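Local coordinates for protein orotidine 5'-phosphate decarboxylase (PDB 3TFX) that probably catalyses the decarboxylation of orotidine 5'-monophosphate to UMP, the last step in the de novo synthesis of that nucleotide, at residues A[6-11]-A[33-37]; A[12-16]-A[38-42]; A[49-53]-A[81-85]; A[94-99]-A[152-158]; A[210-215]-A[232-236]. All coordinates share one frame; numbering follows the deposited sequence.

Interaction 1 of 5, residues A[6-11]-A[33-37]; sequences PVIVAL and FVKVG
Phe33 and Ile8 lie side by side on neighbouring parallel strands of the TIM barrel, pointing the same way. Phe33 CB lies 3.7 Å from Val7 O; from there CG stands anti to the backbone N (chi1 -162°), which lays the ring alongside Ile8. Ring atom CD1 meets Pro6 CB at 3.7 Å. One face of the ring takes Ile8 CG1, which sits almost over its centre, a CH-pi contact 3.6 Å from the centroid. At the tip, CZ is 4.0 Å from Ile8 CD1. Were Phe33 replaced by an alanine, Ile8 CG1 would probably lose the aromatic face it rests on and a gap would be likely to open beside Pro6.

The backbones are joined by Val9 N to Phe33 O (2.7 Å), Lys35 N to Val9 O (2.7 Å) and Leu11 N to Lys35 O (2.9 Å). On the opposite sheet face from Lys35, Val34 CB packs 3.8 Å from Leu11 CD1, beneath helix 16-24. Lys35 bends away at its end to a salt bridge with Asp62; both are predicted substrate-binding residues. The polar backbone ladder sets the register of the two strands, apolar side chains pack along it, and Lys35 carries its charge toward the probable substrate site.

Interaction 2 of 5, residues A[12-16]-A[38-42]; sequences DLDNE and MELFY
The loop that leaves the C-terminal end of barrel strand 7-10 meets the first turn of helix 38-44 where Leu13 and Asp14 lie against Glu39 and Leu40. Leu13 O carries much of the contact: Glu39 CG comes within 3.2 Å of it and Leu40 CB within 3.4 Å, so two aliphatic carbons from successive helix residues cover this carbonyl oxygen. Glu39 CG stands anti to the backbone N (chi1 170°), and the extended chain beyond it lays the carboxylate alongside the Leu13 backbone, CD being 3.8 Å from Leu13 N.

Leu13 and Leu40 run side by side in the same direction, their CD1 methyls 4.0 Å apart, and both also touch Leu19 of helix 16-24. Leu40 CD1 continues to the Asn15 backbone, 3.9 Å from its N, just where that helix begins. In a TIM barrel the loops at this end of the strands build the active site, and here Asp12 is a predicted substrate-binding residue; its CB lies 4.1 Å from Glu39 OE1.

Acidic groups come near one another here. Asp14 CB packs on Glu39 CG at 3.9 Å, and Asp14 OD1 stands 4.7 Å from Glu39 OE2, close enough that the two like charges would probably disfavour each other. The same helix faces the dimer interface: Tyr42 OH is hydrogen-bonded to Tyr42 OH of the second subunit, Glu39 packs on Asn74 of that subunit, and Met38, a selenomethionine, packs on its Met65.

Interaction 3 of 5, residues A[49-53]-A[81-85]; sequences IKKLT and KLGIT
Thr53 and Leu82 share the short hydrogen bond of this contact: Thr53 OG1 donates to Leu82 O at 2.7 Å, meeting the carbonyl at a C=O...donor angle of 153° and tilted modestly from its plane. Because OG1 sits between its own backbone N and carbonyl carbon (chi1 60°), it faces the loop, while the CG2 methyl is turned to the next carbonyl and lies 3.2 Å from Gly83 O. One side chain thus meets two successive peptide oxygens, the hydroxyl bonding one and the methyl covering the other. A second, weak bond runs from Lys50 NZ to Lys81 O at 3.4 Å, made possible by a bend at the last torsion of the lysine chain.

These bonds tie helix 46-54, which precedes barrel strand 58-65, to the turn that follows helix 69-80 and leads into strand 86-90; two neighbouring elements of the barrel's outer helical layer meet here. Thr85, at the end of the turn, already pairs through its backbone with Ile59 and Lys117.

The apolar part centres on Ile49 CG2. It lies 3.8 Å from Leu82 CB, the two side chains crossing at about a right angle, and 3.6 Å from Ile84 CG2. Ile49 also touches Leu61 of strand 58-65.

Steric limits show at Gly83, where phi is positive (77°) as the chain leaves helix 69-80: a beta carbon on this residue would come tightly against Thr53 OG1. At the start of the turn, Lys81 NZ is hydrogen-bonded to Asn43 OD1 of the second subunit.

Interaction 4 of 5, residues A[94-99]-A[152-158]; sequences GSQMIK and MAKHSGA
Ser156 OG, in the turn after helix 142-155, donates to Met152 O at 2.6 Å, one turn back in the chain, and stands 2.9 Å from Ser95 OG across the contact, a pairing not settled because the Ser95 proton has another acceptor within reach. With OG beside its own backbone N (chi1 -54°), Ser156 turns the hydroxyl back toward Met152 in the last turns of helix 142-155. If an alanine took the place of Ser156, Met152 O would probably lose this hydroxyl donor, and Ser95 OG its close polar neighbour.

The end of helix 142-155 is closed by Ala153 O, which receives Ser156 N and Ala158 N from opposite faces of its plane. Gly157 follows with a positive phi that would jam a beta carbon against the preceding carbonyl.

Ile98 fills the space between the helices with both branches. CG2 reaches the turn, 3.3 Å from Ser156 O and 4.0 Å from Ala158 CB; CD1 goes to the helix, 3.9 Å from the CE methyl of Met152, a selenomethionine. Its selenium lies 3.8 Å from Ser95 N, which is hydrogen-bonded to Glu135 of the second subunit. Lys99 CG covers Ser156 O at 3.2 Å.

Helices 95-108 and 142-155, which follow barrel strands 86-90 and 117-121, pack here as neighbours on the outer layer, with Ile98 resting on Leu118 and Ala153 on Ala120 of strand 117-121.

Interaction 5 of 5, residues A[210-215]-A[232-236]; sequences SSAIVV and IKKEF
Phe236 and Ile213 slide past each other in opposite directions, bringing Ile213 CG2 over one face of the ring. This CH-pi contact puts the methyl 3.9 Å from the ring centroid, 23° off the normal and displaced toward the rim. Ile213 CD1 reaches farther along, 3.9 Å from Phe236 CG and 3.8 Å from Ile232 CG2. One turn earlier in the helix, Ile232 CD1 meets Val215 CG1 tip to tip at 4.0 Å. Phe236 CG is anti to the backbone N (chi1 -173°), which carries the ring to the turn before the strand, where CZ comes 3.5 Å from Ser210 O.

The pairing belongs to the last beta-alpha unit of the TIM barrel: helix 225-236 runs back along the strand, on the outside of the sheet where the barrel closes. The axis of residues 232-236 makes 149° with that of strand 212-215, at a closest approach of 10.5 Å. Val7 of the first strand accordingly touches Ile213, Ile232 and Phe236.

Farther out, Ser210 O, next to the ring, is hydrogen-bonded to Arg5 NH1, and Ser210 OG to Thr183 OG1. Helix 202-207 flanks the packing, with Ala205 against Ile213 and Lys206 against Phe236.

Overall arrangement
Interactions 1 and 5 are the buried pair and share the barrel wall: strand 7-10 bonds to strand 33-36 on one side and, through Ile8 and Ala10, to strand 212-215 on the other. Interaction 1 is a backbone ladder between strands, whereas interaction 5 is apolar packing of a helix on the sheet. The centres of interactions 2, 3 and 4 lie farther out, about 15 to 16 Å from the centre of the chain, and these contacts are partly buried; hydroxyls, carboxylates and carbonyl oxygens take part there, and each reaches the second subunit. Phe41 against Ile49 links interactions 2 and 3, and Phe33 against Thr85 links 1 and 3. Interaction 4 stands apart, touching none of the others.

Interaction 1 of 5, residues A[6-11]-A[33-37]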
# COMPACT_ATOMS: atom_id res chain seq x y z
N PRO A 6 10.56 19.10 11.38
CA PRO A 6 9.74 18.22 12.22
C PRO A 6 10.47 16.98 12.75
O PRO A 6 11.32 16.41 12.07
CB PRO A 6 8.61 17.75 11.28
CG PRO A 6 8.84 18.39 9.98
CD PRO A 6 10.23 18.96 9.96
N VAL A 7 10.10 16.57 13.97
CA VAL A 7 10.47 15.25 14.49
C VAL A 7 9.15 14.46 14.56
O VAL A 7 8.19 14.91 15.20
CB VAL A 7 11.17 15.34 15.87
CG1 VAL A 7 11.46 13.92 16.48
CG2 VAL A 7 12.45 16.16 15.75
N ILE A 8 9.11 13.32 13.88
CA ILE A 8 7.86 12.54 13.76
C ILE A 8 7.95 11.27 14.61
O ILE A 8 8.88 10.49 14.45
CB ILE A 8 7.59 12.14 12.28
CG1 ILE A 8 7.46 13.40 11.40
CG2 ILE A 8 6.33 11.24 12.16
CD1 ILE A 8 7.60 13.16 9.91
N VAL A 9 6.97 11.05 15.50
CA VAL A 9 7.02 9.88 16.37
C VAL A 9 6.39 8.64 15.71
O VAL A 9 5.21 8.63 15.40
CB VAL A 9 6.40 10.19 17.76
CG1 VAL A 9 6.61 9.03 18.72
CG2 VAL A 9 7.06 11.46 18.34
N ALA A 10 7.20 7.60 15.50
CA ALA A 10 6.70 6.37 14.90
C ALA A 10 5.94 5.54 15.92
O ALA A 10 6.52 5.07 16.91
CB ALA A 10 7.82 5.57 14.28
N LEU A 11 4.65 5.36 15.67
CA LEU A 11 3.79 4.59 16.55
C LEU A 11 3.51 3.24 15.91
O LEU A 11 2.80 3.15 14.90
CB LEU A 11 2.48 5.34 16.83
CG LEU A 11 2.59 6.76 17.36
CD1 LEU A 11 1.22 7.34 17.63
CD2 LEU A 11 3.46 6.84 18.63
N PHE A 33 3.69 15.29 16.14
CA PHE A 33 3.68 14.82 14.77
C PHE A 33 3.96 13.34 14.89
O PHE A 33 5.03 12.94 15.35
CB PHE A 33 4.78 15.54 13.97
CG PHE A 33 4.63 15.49 12.45
CD1 PHE A 33 5.18 16.49 11.65
CD2 PHE A 33 3.93 14.45 11.81
CE1 PHE A 33 5.07 16.46 10.25
CE2 PHE A 33 3.80 14.42 10.41
CZ PHE A 33 4.37 15.43 9.63
N VAL A 34 3.00 12.50 14.51
CA VAL A 34 3.20 11.05 14.61
C VAL A 34 3.11 10.34 13.26
O VAL A 34 2.52 10.86 12.31
CB VAL A 34 2.21 10.39 15.61
CG1 VAL A 34 2.41 10.93 17.02
CG2 VAL A 34 0.77 10.56 15.14
N LYS A 35 3.70 9.14 13.21
CA LYS A 35 3.61 8.29 12.03
C LYS A 35 2.88 7.00 12.37
O LYS A 35 3.29 6.29 13.29
CB LYS A 35 5.00 7.92 11.49
CG LYS A 35 4.97 7.11 10.17
CD LYS A 35 6.36 6.79 9.67
CE LYS A 35 6.89 5.48 10.23
NZ LYS A 35 6.76 4.35 9.25
N VAL A 36 1.82 6.71 11.63
CA VAL A 36 1.14 5.41 11.69
C VAL A 36 1.07 4.75 10.32
O VAL A 36 0.99 5.42 9.28
CB VAL A 36 -0.27 5.52 12.32
CG1 VAL A 36 -0.14 5.76 13.82
CG2 VAL A 36 -1.08 6.64 11.68
N GLY A 37 1.13 3.43 10.32
CA GLY A 37 1.19 2.68 9.09
C GLY A 37 0.01 1.75 9.00
O GLY A 37 -1.03 1.99 9.61
O HOH W 1 4.45 3.78 12.51

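Interaction 2 of 5, residues A[12-16]-A[38-42]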
# COMPACT_ATOMS: atom_id res chain seq x y z
N ASP A 12 4.09 2.20 16.49
CA ASP A 12 3.90 0.83 16.05
C ASP A 12 3.00 0.15 17.08
O ASP A 12 3.48 -0.44 18.05
CB ASP A 12 5.26 0.12 15.96
CG ASP A 12 6.23 0.80 14.97
OD1 ASP A 12 5.77 1.45 14.00
OD2 ASP A 12 7.46 0.69 15.17
N LEU A 13 1.69 0.27 16.87
CA LEU A 13 0.67 -0.32 17.73
C LEU A 13 -0.57 -0.60 16.90
O LEU A 13 -0.74 -0.01 15.83
CB LEU A 13 0.34 0.63 18.90
CG LEU A 13 0.45 2.13 18.62
CD1 LEU A 13 -0.75 2.64 17.85
CD2 LEU A 13 0.65 2.92 19.91
N ASP A 14 -1.45 -1.47 17.39
CA ASP A 14 -2.58 -1.97 16.59
C ASP A 14 -3.96 -1.65 17.15
O ASP A 14 -4.96 -2.22 16.69
CB ASP A 14 -2.45 -3.48 16.38
CG ASP A 14 -2.60 -4.30 17.67
OD1 ASP A 14 -2.48 -5.52 17.59
OD2 ASP A 14 -2.85 -3.73 18.76
N ASN A 15 -4.02 -0.76 18.14
CA ASN A 15 -5.28 -0.45 18.81
C ASN A 15 -5.34 0.97 19.35
O ASN A 15 -4.35 1.48 19.90
CB ASN A 15 -5.58 -1.47 19.93
CG ASN A 15 -4.51 -1.49 21.01
OD1 ASN A 15 -3.44 -2.08 20.85
ND2 ASN A 15 -4.81 -0.84 22.12
N GLU A 16 -6.52 1.57 19.21
CA GLU A 16 -6.80 2.95 19.61
C GLU A 16 -6.52 3.26 21.09
O GLU A 16 -6.15 4.39 21.43
CB GLU A 16 -8.26 3.26 19.28
CG GLU A 16 -8.57 4.72 19.03
CD GLU A 16 -10.07 4.97 18.93
OE1 GLU A 16 -10.81 4.00 18.63
OE2 GLU A 16 -10.49 6.13 19.13
N MSE A 38 0.19 0.69 8.22
CA MSE A 38 -0.81 -0.38 8.07
C MSE A 38 -1.29 -0.97 9.39
O MSE A 38 -2.47 -1.22 9.56
CB MSE A 38 -0.23 -1.53 7.26
CG MSE A 38 -0.26 -1.33 5.80
SE MSE A 38 0.68 -2.84 5.04
CE MSE A 38 1.22 -1.93 3.39
N GLU A 39 -0.34 -1.23 10.29
CA GLU A 39 -0.63 -1.85 11.58
C GLU A 39 -1.79 -1.16 12.30
O GLU A 39 -2.76 -1.83 12.70
CB GLU A 39 0.64 -1.93 12.45
CG GLU A 39 0.35 -2.36 13.92
CD GLU A 39 1.58 -2.87 14.67
OE1 GLU A 39 2.72 -2.57 14.27
OE2 GLU A 39 1.39 -3.59 15.67
N LEU A 40 -1.71 0.16 12.46
CA LEU A 40 -2.79 0.89 13.10
C LEU A 40 -3.98 1.17 12.19
O LEU A 40 -5.13 0.86 12.54
CB LEU A 40 -2.29 2.21 13.73
CG LEU A 40 -3.43 3.01 14.39
CD1 LEU A 40 -4.06 2.25 15.59
CD2 LEU A 40 -2.99 4.36 14.85
N PHE A 41 -3.73 1.78 11.03
CA PHE A 41 -4.80 2.20 10.13
C PHE A 41 -5.75 1.07 9.70
O PHE A 41 -6.97 1.28 9.67
CB PHE A 41 -4.23 2.95 8.91
CG PHE A 41 -5.28 3.59 8.03
CD1 PHE A 41 -6.08 4.61 8.50
CD2 PHE A 41 -5.44 3.17 6.71
CE1 PHE A 41 -7.04 5.20 7.69
CE2 PHE A 41 -6.40 3.75 5.89
CZ PHE A 41 -7.20 4.76 6.38
N TYR A 42 -5.22 -0.11 9.40
CA TYR A 42 -6.06 -1.24 8.98
C TYR A 42 -6.86 -1.88 10.13
O TYR A 42 -7.81 -2.65 9.88
CB TYR A 42 -5.25 -2.31 8.22
CG TYR A 42 -4.74 -1.89 6.83
CD1 TYR A 42 -4.94 -0.59 6.35
CD2 TYR A 42 -4.03 -2.80 6.02
CE1 TYR A 42 -4.47 -0.22 5.07
CE2 TYR A 42 -3.56 -2.44 4.75
CZ TYR A 42 -3.77 -1.14 4.29
OH TYR A 42 -3.32 -0.78 3.04

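Interaction 3 of 5, residues A[49-53]-A[81-85]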
# COMPACT_ATOMS: atom_id res chain seq x y z
N ILE A 49 -8.22 8.60 12.47
CA ILE A 49 -7.34 9.62 11.92
C ILE A 49 -8.01 11.00 11.88
O ILE A 49 -7.45 11.97 12.38
CB ILE A 49 -6.74 9.21 10.57
CG1 ILE A 49 -5.71 8.10 10.83
CG2 ILE A 49 -6.09 10.40 9.88
CD1 ILE A 49 -5.07 7.57 9.62
N LYS A 50 -9.22 11.07 11.33
CA LYS A 50 -10.00 12.31 11.34
C LYS A 50 -10.10 12.93 12.75
O LYS A 50 -9.86 14.12 12.93
CB LYS A 50 -11.40 12.07 10.74
CG LYS A 50 -11.93 13.25 9.95
CD LYS A 50 -13.40 13.05 9.56
CE LYS A 50 -13.85 14.05 8.49
NZ LYS A 50 -13.33 13.68 7.13
N LYS A 51 -10.43 12.11 13.74
CA LYS A 51 -10.50 12.52 15.15
C LYS A 51 -9.17 13.18 15.57
O LYS A 51 -9.15 14.31 16.08
CB LYS A 51 -10.76 11.29 16.02
CG LYS A 51 -11.85 11.45 17.07
CD LYS A 51 -12.05 10.13 17.85
CE LYS A 51 -13.32 10.18 18.71
NZ LYS A 51 -13.36 9.11 19.78
N LEU A 52 -8.07 12.48 15.33
CA LEU A 52 -6.74 12.98 15.67
C LEU A 52 -6.35 14.29 14.99
O LEU A 52 -5.75 15.16 15.63
CB LEU A 52 -5.67 11.93 15.37
CG LEU A 52 -5.73 10.63 16.15
CD1 LEU A 52 -4.55 9.75 15.74
CD2 LEU A 52 -5.75 10.90 17.66
N THR A 53 -6.66 14.46 13.71
CA THR A 53 -6.19 15.65 13.01
C THR A 53 -7.02 16.88 13.37
O THR A 53 -6.52 18.00 13.35
CB THR A 53 -6.14 15.47 11.48
OG1 THR A 53 -7.45 15.18 10.99
CG2 THR A 53 -5.18 14.31 11.10
N LYS A 81 -8.70 13.87 2.60
CA LYS A 81 -9.92 14.25 3.31
C LYS A 81 -9.75 14.10 4.82
O LYS A 81 -10.45 14.75 5.59
CB LYS A 81 -11.11 13.40 2.86
CG LYS A 81 -11.55 13.59 1.42
CD LYS A 81 -12.72 12.64 1.12
CE LYS A 81 -13.00 12.52 -0.37
NZ LYS A 81 -13.87 11.33 -0.68
N LEU A 82 -8.80 13.26 5.24
CA LEU A 82 -8.56 12.96 6.66
C LEU A 82 -7.73 14.04 7.37
O LEU A 82 -7.61 14.02 8.60
CB LEU A 82 -7.86 11.61 6.80
CG LEU A 82 -8.62 10.28 6.85
CD1 LEU A 82 -10.06 10.39 6.35
CD2 LEU A 82 -7.86 9.20 6.09
N GLY A 83 -7.15 14.96 6.61
CA GLY A 83 -6.36 16.06 7.18
C GLY A 83 -4.96 15.65 7.63
O GLY A 83 -4.43 16.21 8.59
N ILE A 84 -4.36 14.67 6.94
CA ILE A 84 -2.99 14.24 7.23
C ILE A 84 -1.96 15.21 6.62
O ILE A 84 -2.33 16.12 5.87
CB ILE A 84 -2.70 12.71 6.92
CG1 ILE A 84 -2.40 12.39 5.45
CG2 ILE A 84 -3.79 11.79 7.51
CD1 ILE A 84 -3.45 12.72 4.46
N THR A 85 -0.68 15.04 6.99
CA THR A 85 0.37 15.98 6.62
C THR A 85 1.35 15.37 5.59
O THR A 85 1.71 16.02 4.61
CB THR A 85 1.12 16.49 7.88
OG1 THR A 85 0.17 16.79 8.92
CG2 THR A 85 1.94 17.75 7.57

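Interaction 4 of 5, residues A[94-99]-A[152-158]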
# COMPACT_ATOMS: atom_id res chain seq x y z
N GLY A 94 5.82 3.81 -10.71
CA GLY A 94 6.04 4.57 -11.93
C GLY A 94 5.61 6.03 -11.90
O GLY A 94 4.87 6.48 -11.00
N SER A 95 6.08 6.74 -12.91
CA SER A 95 5.92 8.18 -13.06
C SER A 95 4.47 8.70 -13.03
O SER A 95 4.16 9.67 -12.33
CB SER A 95 6.56 8.62 -14.38
OG SER A 95 6.49 10.01 -14.47
N GLN A 96 3.61 8.07 -13.83
CA GLN A 96 2.22 8.51 -13.92
C GLN A 96 1.46 8.30 -12.60
O GLN A 96 0.62 9.13 -12.21
CB GLN A 96 1.47 7.85 -15.09
CG GLN A 96 0.01 8.33 -15.21
CD GLN A 96 -0.10 9.84 -15.45
OE1 GLN A 96 0.53 10.38 -16.37
NE2 GLN A 96 -0.91 10.53 -14.63
N MSE A 97 1.76 7.20 -11.93
CA MSE A 97 1.12 6.90 -10.65
C MSE A 97 1.47 7.96 -9.60
O MSE A 97 0.61 8.36 -8.80
CB MSE A 97 1.55 5.51 -10.17
CG MSE A 97 0.65 4.96 -9.09
SE MSE A 97 1.65 3.88 -7.81
CE MSE A 97 2.74 5.30 -7.01
N ILE A 98 2.71 8.42 -9.62
CA ILE A 98 3.14 9.45 -8.67
C ILE A 98 2.38 10.76 -8.97
O ILE A 98 1.85 11.39 -8.04
CB ILE A 98 4.67 9.65 -8.67
CG1 ILE A 98 5.38 8.39 -8.19
CG2 ILE A 98 5.08 10.87 -7.81
CD1 ILE A 98 6.92 8.40 -8.42
N LYS A 99 2.33 11.16 -10.25
CA LYS A 99 1.59 12.36 -10.65
C LYS A 99 0.11 12.28 -10.25
O LYS A 99 -0.45 13.26 -9.76
CB LYS A 99 1.67 12.61 -12.17
CG LYS A 99 3.07 12.90 -12.70
CD LYS A 99 3.09 12.87 -14.23
CE LYS A 99 4.49 13.05 -14.79
NZ LYS A 99 4.44 13.07 -16.30
N MSE A 152 13.15 10.60 -10.50
CA MSE A 152 11.87 10.42 -11.18
C MSE A 152 10.70 10.90 -10.33
O MSE A 152 9.78 11.53 -10.86
CB MSE A 152 11.66 8.97 -11.60
CG MSE A 152 10.42 8.76 -12.47
SE MSE A 152 9.90 6.88 -12.62
CE MSE A 152 9.43 6.55 -10.76
N ALA A 153 10.73 10.59 -9.04
CA ALA A 153 9.70 11.05 -8.11
C ALA A 153 9.62 12.57 -8.08
O ALA A 153 8.53 13.14 -8.18
CB ALA A 153 9.95 10.50 -6.70
N LYS A 154 10.78 13.22 -7.93
CA LYS A 154 10.86 14.69 -8.03
C LYS A 154 10.25 15.21 -9.33
O LYS A 154 9.44 16.12 -9.30
CB LYS A 154 12.32 15.18 -7.87
CG LYS A 154 12.61 16.62 -8.31
CD LYS A 154 12.01 17.65 -7.38
CE LYS A 154 12.40 19.08 -7.75
NZ LYS A 154 11.71 20.06 -6.84
N HIS A 155 10.61 14.61 -10.47
CA HIS A 155 10.04 15.04 -11.76
C HIS A 155 8.59 14.65 -11.97
O HIS A 155 7.98 15.06 -12.95
CB HIS A 155 10.90 14.57 -12.93
CG HIS A 155 12.29 15.12 -12.91
ND1 HIS A 155 12.56 16.44 -12.61
CD2 HIS A 155 13.49 14.54 -13.15
CE1 HIS A 155 13.86 16.64 -12.65
NE2 HIS A 155 14.45 15.51 -12.99
N SER A 156 8.03 13.88 -11.04
CA SER A 156 6.65 13.41 -11.17
C SER A 156 5.67 13.96 -10.13
O SER A 156 4.61 13.37 -9.93
CB SER A 156 6.62 11.88 -11.14
OG SER A 156 7.48 11.36 -12.13
N GLY A 157 6.02 15.05 -9.47
CA GLY A 157 5.12 15.65 -8.47
C GLY A 157 5.28 15.23 -7.01
O GLY A 157 4.54 15.71 -6.15
N ALA A 158 6.22 14.35 -6.71
CA ALA A 158 6.48 14.02 -5.30
C ALA A 158 7.12 15.21 -4.60
O ALA A 158 7.92 15.92 -5.19
CB ALA A 158 7.35 12.79 -5.17

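Interaction 5 of 5, residues A[210-215]-A[232-236]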
# COMPACT_ATOMS: atom_id res chain seq x y z
N SER A 210 18.91 16.23 6.57
CA SER A 210 17.56 15.67 6.70
C SER A 210 16.49 16.77 6.88
O SER A 210 16.70 17.71 7.66
CB SER A 210 17.50 14.65 7.85
OG SER A 210 16.17 14.24 8.07
N SER A 211 15.39 16.69 6.13
CA SER A 211 14.30 17.67 6.27
C SER A 211 13.41 17.33 7.46
O SER A 211 12.74 18.20 8.00
CB SER A 211 13.43 17.70 5.01
OG SER A 211 14.23 17.78 3.84
N ALA A 212 13.37 16.05 7.82
CA ALA A 212 12.50 15.53 8.87
C ALA A 212 13.05 14.20 9.33
O ALA A 212 13.46 13.39 8.51
CB ALA A 212 11.07 15.34 8.35
N ILE A 213 13.02 13.94 10.64
CA ILE A 213 13.42 12.62 11.14
C ILE A 213 12.24 11.90 11.72
O ILE A 213 11.35 12.54 12.29
CB ILE A 213 14.56 12.69 12.21
CG1 ILE A 213 14.12 13.52 13.43
CG2 ILE A 213 15.84 13.22 11.56
CD1 ILE A 213 15.16 13.66 14.55
N VAL A 214 12.22 10.58 11.58
CA VAL A 214 11.27 9.79 12.35
C VAL A 214 11.93 8.95 13.46
O VAL A 214 12.95 8.27 13.24
CB VAL A 214 10.15 9.07 11.47
CG1 VAL A 214 10.44 9.14 9.96
CG2 VAL A 214 9.81 7.66 11.96
N VAL A 215 11.39 9.07 14.66
CA VAL A 215 11.97 8.44 15.84
C VAL A 215 10.89 7.56 16.45
O VAL A 215 9.73 7.97 16.53
CB VAL A 215 12.48 9.51 16.88
CG1 VAL A 215 13.16 8.84 18.08
CG2 VAL A 215 13.44 10.50 16.21
N ILE A 232 14.84 15.83 21.56
CA ILE A 232 15.22 15.47 20.20
C ILE A 232 14.87 16.57 19.19
O ILE A 232 15.67 16.85 18.29
CB ILE A 232 14.64 14.10 19.80
CG1 ILE A 232 15.44 12.98 20.49
CG2 ILE A 232 14.69 13.94 18.28
CD1 ILE A 232 14.75 11.62 20.49
N LYS A 233 13.72 17.21 19.36
CA LYS A 233 13.33 18.37 18.54
C LYS A 233 14.40 19.45 18.63
O LYS A 233 14.82 20.01 17.61
CB LYS A 233 12.00 18.98 19.02
CG LYS A 233 10.75 18.17 18.72
CD LYS A 233 9.53 19.01 18.97
CE LYS A 233 8.40 18.19 19.51
NZ LYS A 233 7.18 19.00 19.80
N LYS A 234 14.85 19.69 19.85
CA LYS A 234 15.86 20.69 20.15
C LYS A 234 17.17 20.34 19.46
O LYS A 234 17.73 21.16 18.77
CB LYS A 234 16.03 20.84 21.66
CG LYS A 234 16.53 22.19 22.08
CD LYS A 234 17.10 22.14 23.52
CE LYS A 234 18.02 23.31 23.79
NZ LYS A 234 19.02 22.94 24.82
N GLU A 235 17.64 19.10 19.63
CA GLU A 235 18.90 18.67 19.01
C GLU A 235 18.83 18.78 17.49
O GLU A 235 19.74 19.29 16.85
CB GLU A 235 19.27 17.24 19.45
CG GLU A 235 20.47 16.63 18.70
CD GLU A 235 20.94 15.30 19.32
OE1 GLU A 235 20.47 14.94 20.43
OE2 GLU A 235 21.77 14.61 18.69
N PHE A 236 17.73 18.31 16.92
CA PHE A 236 17.55 18.29 15.48
C PHE A 236 17.53 19.70 14.88
O PHE A 236 17.95 19.91 13.74
CB PHE A 236 16.28 17.52 15.11
CG PHE A 236 16.09 17.30 13.61
CD1 PHE A 236 17.16 16.91 12.80
CD2 PHE A 236 14.84 17.45 13.03
CE1 PHE A 236 16.98 16.70 11.43
CE2 PHE A 236 14.64 17.24 11.65
CZ PHE A 236 15.70 16.86 10.86